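Local coordinates for protein chitinase (Thermococcus kodakarensis KOD1, PDB 5DHD) that hydrolyses chitin and carries a chitin-binding domain, the fragment of this structure, which probably holds the enzyme on its insoluble substrate, at residues A[9-14]-A[19-24]; A[31-36]-A[71-76]; A[43-48]-A[58-63]. One frame throughout, in Å; residues are numbered along the deposited sequence. Where two conformers were deposited one is given.

Overall arrangement
The domain is a beta sandwich of two antiparallel sheets. Contact 1 lies within one sheet and pairs its edge strand, 9-15, with strand 19-26. Contacts 2 and 3 cross from that sheet to the other. Contact 1 is a ladder of backbone hydrogen bonds and is partly buried. Contact 2 is fully buried and wholly apolar across the gap. Contact 3 is also apolar but, like contact 1, partly buried, with F48 exposed and V45 partly so. Contacts 1 and 2 meet where V23 is hydrogen-bonded to F75. Contacts 2 and 3 share both sheets: strands 72-79 and 45-49 are neighbours in one, strands 34-39 and 59-64 in the other.

Contact 1. Residues A[9-14]-A[19-24]; sequences LSVKVT and TEYDVT. With PE3 (3,6,9,12,15,18,21,24,27,30,33,36,39-tridecaoxahentetracontane-1,41-diol), chain D; PE3 (3,6,9,12,15,18,21,24,27,30,33,36,39-tridecaoxahentetracontane-1,41-diol), chain I.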
loop_
_atom_site.group_PDB
_atom_site.type_symbol
_atom_site.label_atom_id
_atom_site.label_comp_id
_atom_site.label_asym_id
_atom_site.label_seq_id
_atom_site.Cartn_x
_atom_site.Cartn_y
_atom_site.Cartn_z
ATOM N N LEU A 9 -2.097 8.699 -4.071
ATOM C CA LEU A 9 -2.022 7.235 -4.161
ATOM C C LEU A 9 -2.281 6.727 -5.585
ATOM O O LEU A 9 -3.335 6.998 -6.159
ATOM C CB LEU A 9 -3.054 6.574 -3.244
ATOM C CG LEU A 9 -3.173 5.038 -3.268
ATOM C CD1 LEU A 9 -1.853 4.379 -2.768
ATOM C CD2 LEU A 9 -4.326 4.621 -2.354
ATOM N N SER A 10 -1.323 5.988 -6.144
ATOM C CA SER A 10 -1.462 5.415 -7.491
ATOM C C SER A 10 -1.178 3.918 -7.407
ATOM O O SER A 10 -0.231 3.491 -6.769
ATOM C CB SER A 10 -0.503 6.099 -8.465
ATOM O OG SER A 10 -0.899 7.448 -8.655
ATOM N N VAL A 11 -2.023 3.138 -8.067
ATOM C CA VAL A 11 -1.917 1.686 -7.999
ATOM C C VAL A 11 -1.990 0.956 -9.337
ATOM O O VAL A 11 -2.879 1.218 -10.155
ATOM C CB VAL A 11 -3.063 1.123 -7.119
ATOM C CG1 VAL A 11 -2.904 -0.386 -6.897
ATOM C CG2 VAL A 11 -3.113 1.865 -5.770
ATOM N N LYS A 12 -1.030 0.061 -9.562
ATOM C CA LYS A 12 -1.009 -0.770 -10.770
ATOM C C LYS A 12 -1.223 -2.206 -10.300
ATOM O O LYS A 12 -0.561 -2.662 -9.366
ATOM C CB LYS A 12 0.328 -0.673 -11.496
ATOM C CG LYS A 12 0.563 -1.843 -12.440
ATOM C CD LYS A 12 2.027 -1.941 -12.835
ATOM C CE LYS A 12 2.292 -0.998 -13.957
ATOM N NZ LYS A 12 3.723 -0.846 -14.375
ATOM N N VAL A 13 -2.146 -2.902 -10.960
ATOM C CA VAL A 13 -2.493 -4.277 -10.611
ATOM C C VAL A 13 -2.160 -5.256 -11.733
ATOM O O VAL A 13 -2.518 -5.027 -12.887
ATOM C CB VAL A 13 -4.025 -4.343 -10.316
ATOM C CG1 VAL A 13 -4.443 -5.718 -9.824
ATOM C CG2 VAL A 13 -4.415 -3.277 -9.275
ATOM N N THR A 14 -1.480 -6.347 -11.393
ATOM C CA THR A 14 -1.107 -7.357 -12.390
ATOM C C THR A 14 -1.439 -8.728 -11.815
ATOM O O THR A 14 -0.889 -9.132 -10.792
ATOM C CB THR A 14 0.384 -7.237 -12.742
ATOM O OG1 THR A 14 0.628 -5.918 -13.241
ATOM C CG2 THR A 14 0.777 -8.269 -13.820
ATOM N N THR A 19 -1.579 -11.894 -7.400
ATOM C CA THR A 19 -1.631 -10.543 -7.921
ATOM C C THR A 19 -0.639 -9.566 -7.328
ATOM O O THR A 19 -0.517 -9.438 -6.111
ATOM C CB THR A 19 -3.056 -10.010 -7.719
ATOM O OG1 THR A 19 -3.989 -10.942 -8.290
ATOM C CG2 THR A 19 -3.254 -8.678 -8.405
ATOM N N GLU A 20 0.055 -8.865 -8.214
ATOM C CA GLU A 20 1.040 -7.874 -7.817
ATOM C C GLU A 20 0.432 -6.482 -7.799
ATOM O O GLU A 20 -0.287 -6.088 -8.726
ATOM C CB GLU A 20 2.231 -7.867 -8.779
ATOM C CG GLU A 20 3.284 -6.789 -8.481
ATOM C CD GLU A 20 4.586 -6.995 -9.259
ATOM O OE1 GLU A 20 4.986 -8.153 -9.468
ATOM O OE2 GLU A 20 5.232 -5.999 -9.640
ATOM N N TYR A 21 0.722 -5.749 -6.732
ATOM C CA TYR A 21 0.249 -4.384 -6.576
ATOM C C TYR A 21 1.470 -3.491 -6.470
ATOM O O TYR A 21 2.254 -3.586 -5.517
ATOM C CB TYR A 21 -0.621 -4.247 -5.315
ATOM C CG TYR A 21 -1.909 -5.026 -5.418
ATOM C CD1 TYR A 21 -1.933 -6.392 -5.170
ATOM C CD2 TYR A 21 -3.093 -4.401 -5.834
ATOM C CE1 TYR A 21 -3.102 -7.131 -5.338
ATOM C CE2 TYR A 21 -4.268 -5.130 -6.005
ATOM C CZ TYR A 21 -4.259 -6.497 -5.753
ATOM O OH TYR A 21 -5.415 -7.240 -5.904
ATOM N N ASP A 22 1.647 -2.649 -7.479
ATOM C CA ASP A 22 2.764 -1.722 -7.511
ATOM C C ASP A 22 2.176 -0.379 -7.144
ATOM O O ASP A 22 1.309 0.149 -7.837
ATOM C CB ASP A 22 3.393 -1.700 -8.902
ATOM C CG ASP A 22 4.035 -3.026 -9.244
ATOM O OD1 ASP A 22 4.975 -3.406 -8.531
ATOM O OD2 ASP A 22 3.609 -3.678 -10.205
ATOM N N VAL A 23 2.648 0.159 -6.029
ATOM C CA VAL A 23 2.122 1.401 -5.493
ATOM C C VAL A 23 3.089 2.567 -5.548
ATOM O O VAL A 23 4.254 2.431 -5.179
ATOM C CB VAL A 23 1.727 1.170 -4.010
ATOM C CG1 VAL A 23 1.173 2.466 -3.395
ATOM C CG2 VAL A 23 0.721 0.035 -3.899
ATOM N N THR A 24 2.606 3.714 -6.014
ATOM C CA THR A 24 3.429 4.913 -6.031
ATOM C C THR A 24 2.704 5.972 -5.235
ATOM O O THR A 24 1.509 6.221 -5.440
ATOM C CB THR A 24 3.629 5.454 -7.462
ATOM O OG1 THR A 24 4.421 4.523 -8.201
ATOM C CG2 THR A 24 4.361 6.798 -7.445
HETATM C C42 PE3 D . 2.647 2.550 -13.468
HETATM C C41 PE3 D . 1.972 2.375 -14.812
HETATM O O40 PE3 D . 2.656 1.352 -15.528
HETATM C C39 PE3 D . 2.001 1.210 -16.782
HETATM C C38 PE3 D . 2.677 0.117 -17.615
HETATM O O37 PE3 D . 2.599 -1.130 -16.947
HETATM C C36 PE3 D . 3.245 -2.139 -17.742
HETATM C C35 PE3 D . 3.185 -3.518 -17.023
HETATM O O34 PE3 D . 3.921 -3.462 -15.777
HETATM C C33 PE3 D . 3.841 -4.737 -15.104
HETATM C C32 PE3 D . 4.607 -4.675 -13.764
HETATM O O31 PE3 D . 5.315 -3.434 -13.595
HETATM C C30 PE3 D . 5.976 -3.481 -12.344
HETATM C C29 PE3 D . 6.764 -2.197 -12.098
HETATM O O28 PE3 D . 5.866 -1.085 -11.997
HETATM C C27 PE3 D . 6.666 0.071 -11.734
HETATM C C26 PE3 D . 5.777 1.305 -11.571
HETATM O O25 PE3 D . 4.756 1.086 -10.592
HETATM C C24 PE3 D . 4.047 2.319 -10.502
HETATM C C23 PE3 D . 2.939 2.227 -9.478
HETATM O O22 PE3 D . 1.750 2.801 -9.944
HETATM C C17 PE3 I . -1.924 13.056 -9.433
HETATM O O16 PE3 I . -1.373 11.950 -10.193
HETATM C C15 PE3 I . -1.117 10.908 -9.292
HETATM C C14 PE3 I . -0.533 9.761 -10.057
HETATM O O13 PE3 I . 0.878 9.694 -9.764
HETATM O O HOH W 1 1.177 -4.581 -10.932
#
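K12 and D22 form a hydrogen-bonded pair of an antiparallel beta hairpin, and their side chains lie side by side. K12 N donates a hydrogen bond to D22 O at 2.9 Å, and D22 N returns one to K12 O. The S10-T24 and T14-E20 pairs add two such bonds each. K12 was modelled in two conformers, and in one of them CB lies 3.9 Å from D22 O. CG is anti to the backbone N, and CD then passes 3.5 Å from D22 OD2. A bend at chi3 (-83°) turns the end away from the aspartate, leaving NZ 5.0 Å from OD2. The opposite charges expected of K12 and D22 are near but not in contact. E20 OE2 lies 2.8 Å from D22 OD1, and the two carboxylates may share a proton. CE meets O37 and O40 of a polyethylene glycol chain, at doubtfully short range. NZ sits in the curl of that chain, its three protons shared among O28, O31, O34, O37 and, weakly, O40, as in a crown ether. A water bridges T14 OG1, E20 O and D22 OD2. On the other face V13 CG2 lies 3.8 Å from Y21 CE2, and V11 CG1 comes to the Y21 ring edge. Strand 9-15 is outermost in its sheet; strand 19-26 lies between it and strand 72-79, while L9 and V11 pack on I88 of the facing sheet.

Contact 2. Residues A[31-36]-A[71-76]; sequences YDWVVK and PTATFG. With PE3 (3,6,9,12,15,18,21,24,27,30,33,36,39-tridecaoxahentetracontane-1,41-diol), chain E.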
loop_
_atom_site.group_PDB
_atom_site.type_symbol
_atom_site.label_atom_id
_atom_site.label_comp_id
_atom_site.label_asym_id
_atom_site.label_seq_id
_atom_site.Cartn_x
_atom_site.Cartn_y
_atom_site.Cartn_z
ATOM N N TYR A 31 7.424 11.826 4.547
ATOM C CA TYR A 31 6.500 11.541 5.638
ATOM C C TYR A 31 6.591 10.100 6.104
ATOM O O TYR A 31 7.063 9.224 5.379
ATOM C CB TYR A 31 5.055 11.736 5.159
ATOM C CG TYR A 31 4.691 13.137 4.756
ATOM C CD1 TYR A 31 4.178 14.034 5.696
ATOM C CD2 TYR A 31 4.855 13.579 3.439
ATOM C CE1 TYR A 31 3.835 15.331 5.341
ATOM C CE2 TYR A 31 4.514 14.886 3.072
ATOM C CZ TYR A 31 4.002 15.752 4.041
ATOM O OH TYR A 31 3.665 17.053 3.705
ATOM N N ASP A 32 6.124 9.858 7.323
ATOM C CA ASP A 32 6.083 8.505 7.844
ATOM C C ASP A 32 4.696 8.018 7.440
ATOM O O ASP A 32 3.788 7.896 8.263
ATOM C CB ASP A 32 6.242 8.511 9.367
ATOM C CG ASP A 32 7.645 8.929 9.788
ATOM O OD1 ASP A 32 8.598 8.370 9.234
ATOM O OD2 ASP A 32 7.789 9.801 10.663
ATOM N N TRP A 33 4.534 7.769 6.146
ATOM C CA TRP A 33 3.253 7.322 5.627
ATOM C C TRP A 33 2.862 5.935 6.101
ATOM O O TRP A 33 3.703 5.138 6.525
ATOM C CB TRP A 33 3.263 7.377 4.092
ATOM C CG TRP A 33 4.437 6.695 3.412
ATOM C CD1 TRP A 33 5.555 7.297 2.918
ATOM C CD2 TRP A 33 4.539 5.302 3.075
ATOM N NE1 TRP A 33 6.348 6.363 2.275
ATOM C CE2 TRP A 33 5.744 5.135 2.364
ATOM C CE3 TRP A 33 3.719 4.182 3.301
ATOM C CZ2 TRP A 33 6.162 3.882 1.873
ATOM C CZ3 TRP A 33 4.128 2.936 2.812
ATOM C CH2 TRP A 33 5.338 2.800 2.109
ATOM N N VAL A 34 1.562 5.665 6.036
ATOM C CA VAL A 34 1.016 4.383 6.437
ATOM C C VAL A 34 -0.001 3.959 5.392
ATOM O O VAL A 34 -0.979 4.661 5.151
ATOM C CB VAL A 34 0.291 4.489 7.806
ATOM C CG1 VAL A 34 -0.335 3.151 8.184
ATOM C CG2 VAL A 34 1.287 4.913 8.879
ATOM N N VAL A 35 0.244 2.821 4.753
ATOM C CA VAL A 35 -0.689 2.313 3.759
ATOM C C VAL A 35 -1.348 1.065 4.333
ATOM O O VAL A 35 -0.673 0.087 4.655
ATOM C CB VAL A 35 0.009 1.996 2.438
ATOM C CG1 VAL A 35 -0.921 1.215 1.509
ATOM C CG2 VAL A 35 0.412 3.297 1.765
ATOM N N LYS A 36 -2.669 1.114 4.479
ATOM C CA LYS A 36 -3.432 -0.002 5.020
ATOM C C LYS A 36 -4.162 -0.718 3.904
ATOM O O LYS A 36 -4.922 -0.103 3.150
ATOM C CB LYS A 36 -4.440 0.477 6.067
ATOM C CG LYS A 36 -3.812 1.104 7.291
ATOM C CD LYS A 36 -4.875 1.229 8.363
ATOM C CE LYS A 36 -4.255 1.534 9.687
ATOM N NZ LYS A 36 -5.273 1.716 10.750
ATOM N N PRO A 71 9.830 12.453 -1.562
ATOM C CA PRO A 71 8.496 12.933 -1.943
ATOM C C PRO A 71 7.668 11.950 -2.764
ATOM O O PRO A 71 6.438 11.941 -2.674
ATOM C CB PRO A 71 8.779 14.235 -2.687
ATOM C CG PRO A 71 10.130 13.993 -3.295
ATOM C CD PRO A 71 10.880 13.295 -2.178
ATOM N N THR A 72 8.343 11.142 -3.577
ATOM C CA THR A 72 7.668 10.138 -4.391
ATOM C C THR A 72 8.200 8.784 -3.942
ATOM O O THR A 72 9.382 8.479 -4.116
ATOM C CB THR A 72 7.947 10.324 -5.896
ATOM O OG1 THR A 72 7.534 11.645 -6.298
ATOM C CG2 THR A 72 7.148 9.318 -6.712
ATOM N N ALA A 73 7.326 7.982 -3.346
ATOM C CA ALA A 73 7.713 6.670 -2.850
ATOM C C ALA A 73 7.066 5.567 -3.669
ATOM O O ALA A 73 5.888 5.641 -4.006
ATOM C CB ALA A 73 7.293 6.536 -1.403
ATOM N N THR A 74 7.844 4.545 -3.993
ATOM C CA THR A 74 7.328 3.421 -4.752
ATOM C C THR A 74 7.655 2.129 -4.023
ATOM O O THR A 74 8.779 1.925 -3.571
ATOM C CB THR A 74 7.925 3.350 -6.184
ATOM O OG1 THR A 74 7.494 4.496 -6.940
ATOM C CG2 THR A 74 7.434 2.103 -6.914
ATOM N N PHE A 75 6.648 1.275 -3.875
ATOM C CA PHE A 75 6.840 -0.020 -3.238
ATOM C C PHE A 75 5.840 -0.976 -3.851
ATOM O O PHE A 75 5.038 -0.582 -4.698
ATOM C CB PHE A 75 6.672 0.043 -1.696
ATOM C CG PHE A 75 5.253 0.242 -1.212
ATOM C CD1 PHE A 75 4.681 1.520 -1.195
ATOM C CD2 PHE A 75 4.486 -0.843 -0.768
ATOM C CE1 PHE A 75 3.381 1.706 -0.742
ATOM C CE2 PHE A 75 3.184 -0.646 -0.319
ATOM C CZ PHE A 75 2.638 0.636 -0.308
ATOM N N GLY A 76 5.895 -2.241 -3.465
ATOM C CA GLY A 76 4.944 -3.170 -4.037
ATOM C C GLY A 76 4.806 -4.424 -3.218
ATOM O O GLY A 76 5.590 -4.679 -2.298
HETATM C C18 PE3 E . -8.509 2.423 9.617
HETATM C C17 PE3 E . -8.258 3.762 10.296
HETATM O O16 PE3 E . -6.883 4.053 10.109
HETATM C C15 PE3 E . -6.500 5.285 10.688
HETATM C C14 PE3 E . -5.015 5.442 10.426
HETATM O O13 PE3 E . -4.369 4.498 11.262
HETATM C C12 PE3 E . -2.978 4.581 11.016
HETATM C C11 PE3 E . -2.272 3.582 11.927
HETATM O O10 PE3 E . -2.807 2.275 11.810
HETATM C C9 PE3 E . -2.023 1.484 12.700
HETATM C C8 PE3 E . -2.437 0.019 12.733
HETATM O O7 PE3 E . -3.847 -0.106 12.616
HETATM C C6 PE3 E . -4.106 -1.504 12.624
HETATM C C5 PE3 E . -5.601 -1.818 12.529
HETATM O O4 PE3 E . -6.232 -0.946 11.601
#
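The CA atoms of W33 and A73 stand 9.6 Å apart and those of V35 and F75 slightly farther, so the backbones face each other across a gap with no hydrogen bond between them. This is the packing of a beta sandwich, the fold expected in this cellulose-binding-domain family. Segment 31-36 leads into strand 34-39 of one sheet, and segment 71-76 lies on strand 72-79 of the other. W33, V35, A73 and F75 all point into the gap. W33 and F75 come at each other from opposite directions. Their ring planes are nearly parallel, at 20°, but slid apart, with centroids 5.0 Å from each other. The rings therefore barely overlap. The outer corner of the indole does the touching: W33 CH2 lies over one face of the F75 ring, 3.6 Å from CD1. Both aromatic side chains hold CG between the backbone N and the carbonyl carbon (chi1 51° for W33, 72° for F75), which sends each ring across the gap. At the other end of the indole, A73 CB approaches W33 NE1 at 3.8 Å. That nitrogen is buried, and its N-H donates to N68 O. F75 also meets the ring of F62 and packs on V23 of the adjacent strand. A leucine in place of F75 would probably lose the flat surface under W33 CH2 and leave a gap beside V35. On strand 34-39, K36 points away from F75, and its NZ is wrapped by a polyethylene glycol chain and shares its protons among O4, O7, O13 and O16. Inside, F75 CZ ends against V35, 4.0 Å from CB and equally close to CG1 and CG2.

Contact 3. Residues A[43-48]-A[58-63]; sequences SSVSSF and GYVVFT. With SO4 (sulfate ion), chain B.
V45 and V60 meet methyl to methyl, their side chains set at a slant to each other. V45 CG2 does the touching. It lies 3.9 Å from V60 CG1 and 4.0 Å from V60 CG2, so it rests against both branches of the second valine. V45 CG2 is anti to the carbonyl carbon, which turns this methyl to the gap. The same methyl looks obliquely at the end of the F62 ring, where CZ is a looser 4.4 Å away. F62 and F48 also slant against each other. The contact is made near the root of F48 rather than at the far end of its ring: F62 CE1 reaches F48 CB at 3.8 Å and F48 CG at 4.1 Å. CG of F62 is anti to its carbonyl carbon (chi1 -69°), and the ring leans over toward segment 43-48 although its CB points across the gap toward strand 72-79, and not at segment 43-48. This is face-to-face packing between the two sheets of a beta sandwich. Strand 45-49 is outermost in one sheet, and strand 59-64 belongs to the other. The short strand segments run nearly parallel, at 7°, with axes 10.7 Å apart, and no hydrogen bond joins them. S46 and S47 both face I78 of strand 72-79, a classic beta bulge between V45 and F48. F77 of that strand stacks on F62 and touches both V45 and F48. K53 of strand 51-56 packs on V45, F48 and V60. At the start of segment 58-63, G58 has a positive phi, and a CB there would press on the carbonyl oxygen of the preceding residue. G58 N donates to O4 of a sulfate, probably from the crystallisation liquor, at 2.8 Å.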
loop_
_atom_site.group_PDB
_atom_site.type_symbol
_atom_site.label_atom_id
_atom_site.label_comp_id
_atom_site.label_asym_id
_atom_site.label_seq_id
_atom_site.Cartn_x
_atom_site.Cartn_y
_atom_site.Cartn_z
ATOM N N SER A 43 -6.824 -14.720 1.684
ATOM C CA SER A 43 -5.665 -14.224 0.955
ATOM C C SER A 43 -4.623 -13.674 1.922
ATOM O O SER A 43 -4.943 -13.279 3.041
ATOM C CB SER A 43 -6.064 -13.121 -0.049
ATOM O OG SER A 43 -4.935 -12.585 -0.750
ATOM N N SER A 44 -3.372 -13.662 1.482
ATOM C CA SER A 44 -2.294 -13.134 2.298
ATOM C C SER A 44 -1.219 -12.565 1.387
ATOM O O SER A 44 -1.160 -12.887 0.199
ATOM C CB SER A 44 -1.664 -14.213 3.202
ATOM O OG SER A 44 -1.069 -15.249 2.455
ATOM N N VAL A 45 -0.385 -11.695 1.940
ATOM C CA VAL A 45 0.701 -11.109 1.173
ATOM C C VAL A 45 1.842 -12.113 1.181
ATOM O O VAL A 45 2.307 -12.529 2.248
ATOM C CB VAL A 45 1.147 -9.764 1.791
ATOM C CG1 VAL A 45 2.458 -9.299 1.174
ATOM C CG2 VAL A 45 0.074 -8.739 1.556
ATOM N N SER A 46 2.281 -12.518 -0.004
ATOM C CA SER A 46 3.363 -13.488 -0.119
ATOM C C SER A 46 4.715 -12.848 -0.415
ATOM O O SER A 46 5.760 -13.466 -0.198
ATOM C CB SER A 46 3.026 -14.536 -1.178
ATOM O OG SER A 46 2.709 -13.932 -2.408
ATOM N N SER A 47 4.698 -11.615 -0.912
ATOM C CA SER A 47 5.938 -10.918 -1.222
ATOM C C SER A 47 5.758 -9.405 -1.120
ATOM O O SER A 47 4.671 -8.885 -1.358
ATOM C CB SER A 47 6.397 -11.253 -2.650
ATOM O OG SER A 47 7.647 -10.660 -2.963
ATOM N N PHE A 48 6.818 -8.706 -0.730
ATOM C CA PHE A 48 6.776 -7.249 -0.659
ATOM C C PHE A 48 8.186 -6.690 -0.719
ATOM O O PHE A 48 9.162 -7.395 -0.433
ATOM C CB PHE A 48 6.033 -6.735 0.595
ATOM C CG PHE A 48 6.722 -7.058 1.897
ATOM C CD1 PHE A 48 6.540 -8.288 2.501
ATOM C CD2 PHE A 48 7.558 -6.124 2.506
ATOM C CE1 PHE A 48 7.193 -8.588 3.717
ATOM C CE2 PHE A 48 8.214 -6.410 3.719
ATOM C CZ PHE A 48 8.026 -7.636 4.313
ATOM N N GLY A 58 -6.546 -7.010 11.121
ATOM C CA GLY A 58 -7.264 -7.442 9.932
ATOM C C GLY A 58 -6.798 -6.754 8.661
ATOM O O GLY A 58 -7.341 -6.995 7.583
ATOM N N TYR A 59 -5.800 -5.889 8.789
ATOM C CA TYR A 59 -5.253 -5.179 7.637
ATOM C C TYR A 59 -3.771 -5.469 7.487
ATOM O O TYR A 59 -3.114 -5.895 8.431
ATOM C CB TYR A 59 -5.419 -3.656 7.805
ATOM C CG TYR A 59 -6.830 -3.154 7.632
ATOM C CD1 TYR A 59 -7.796 -3.362 8.613
ATOM C CD2 TYR A 59 -7.217 -2.535 6.449
ATOM C CE1 TYR A 59 -9.124 -2.967 8.404
ATOM C CE2 TYR A 59 -8.529 -2.137 6.231
ATOM C CZ TYR A 59 -9.476 -2.358 7.210
ATOM O OH TYR A 59 -10.776 -1.964 6.985
ATOM N N VAL A 60 -3.252 -5.264 6.282
ATOM C CA VAL A 60 -1.829 -5.431 6.044
ATOM C C VAL A 60 -1.355 -3.984 6.030
ATOM O O VAL A 60 -1.839 -3.171 5.239
ATOM C CB VAL A 60 -1.529 -6.150 4.701
ATOM C CG1 VAL A 60 -0.012 -6.279 4.523
ATOM C CG2 VAL A 60 -2.157 -7.547 4.716
ATOM N N VAL A 61 -0.427 -3.662 6.925
ATOM C CA VAL A 61 0.068 -2.301 7.056
ATOM C C VAL A 61 1.487 -2.132 6.540
ATOM O O VAL A 61 2.419 -2.795 7.005
ATOM C CB VAL A 61 -0.011 -1.848 8.544
ATOM C CG1 VAL A 61 0.435 -0.410 8.681
ATOM C CG2 VAL A 61 -1.451 -2.003 9.073
ATOM N N PHE A 62 1.643 -1.235 5.573
ATOM C CA PHE A 62 2.945 -0.962 4.990
ATOM C C PHE A 62 3.436 0.406 5.433
ATOM O O PHE A 62 2.670 1.373 5.477
ATOM C CB PHE A 62 2.888 -1.001 3.455
ATOM C CG PHE A 62 2.650 -2.372 2.898
ATOM C CD1 PHE A 62 3.670 -3.308 2.840
ATOM C CD2 PHE A 62 1.386 -2.720 2.427
ATOM C CE1 PHE A 62 3.438 -4.580 2.310
ATOM C CE2 PHE A 62 1.148 -4.000 1.893
ATOM C CZ PHE A 62 2.169 -4.917 1.837
ATOM N N THR A 63 4.719 0.468 5.768
ATOM C CA THR A 63 5.352 1.708 6.187
ATOM C C THR A 63 6.683 1.821 5.448
ATOM O O THR A 63 7.246 0.818 5.002
ATOM C CB THR A 63 5.546 1.761 7.727
ATOM O OG1 THR A 63 6.170 0.553 8.182
ATOM C CG2 THR A 63 4.194 1.919 8.422
HETATM S S SO4 B . -5.051 -10.245 11.216
HETATM O O1 SO4 B . -4.354 -11.079 12.206
HETATM O O2 SO4 B . -6.493 -10.243 11.497
HETATM O O3 SO4 B . -4.816 -10.790 9.865
HETATM O O4 SO4 B . -4.527 -8.875 11.282
#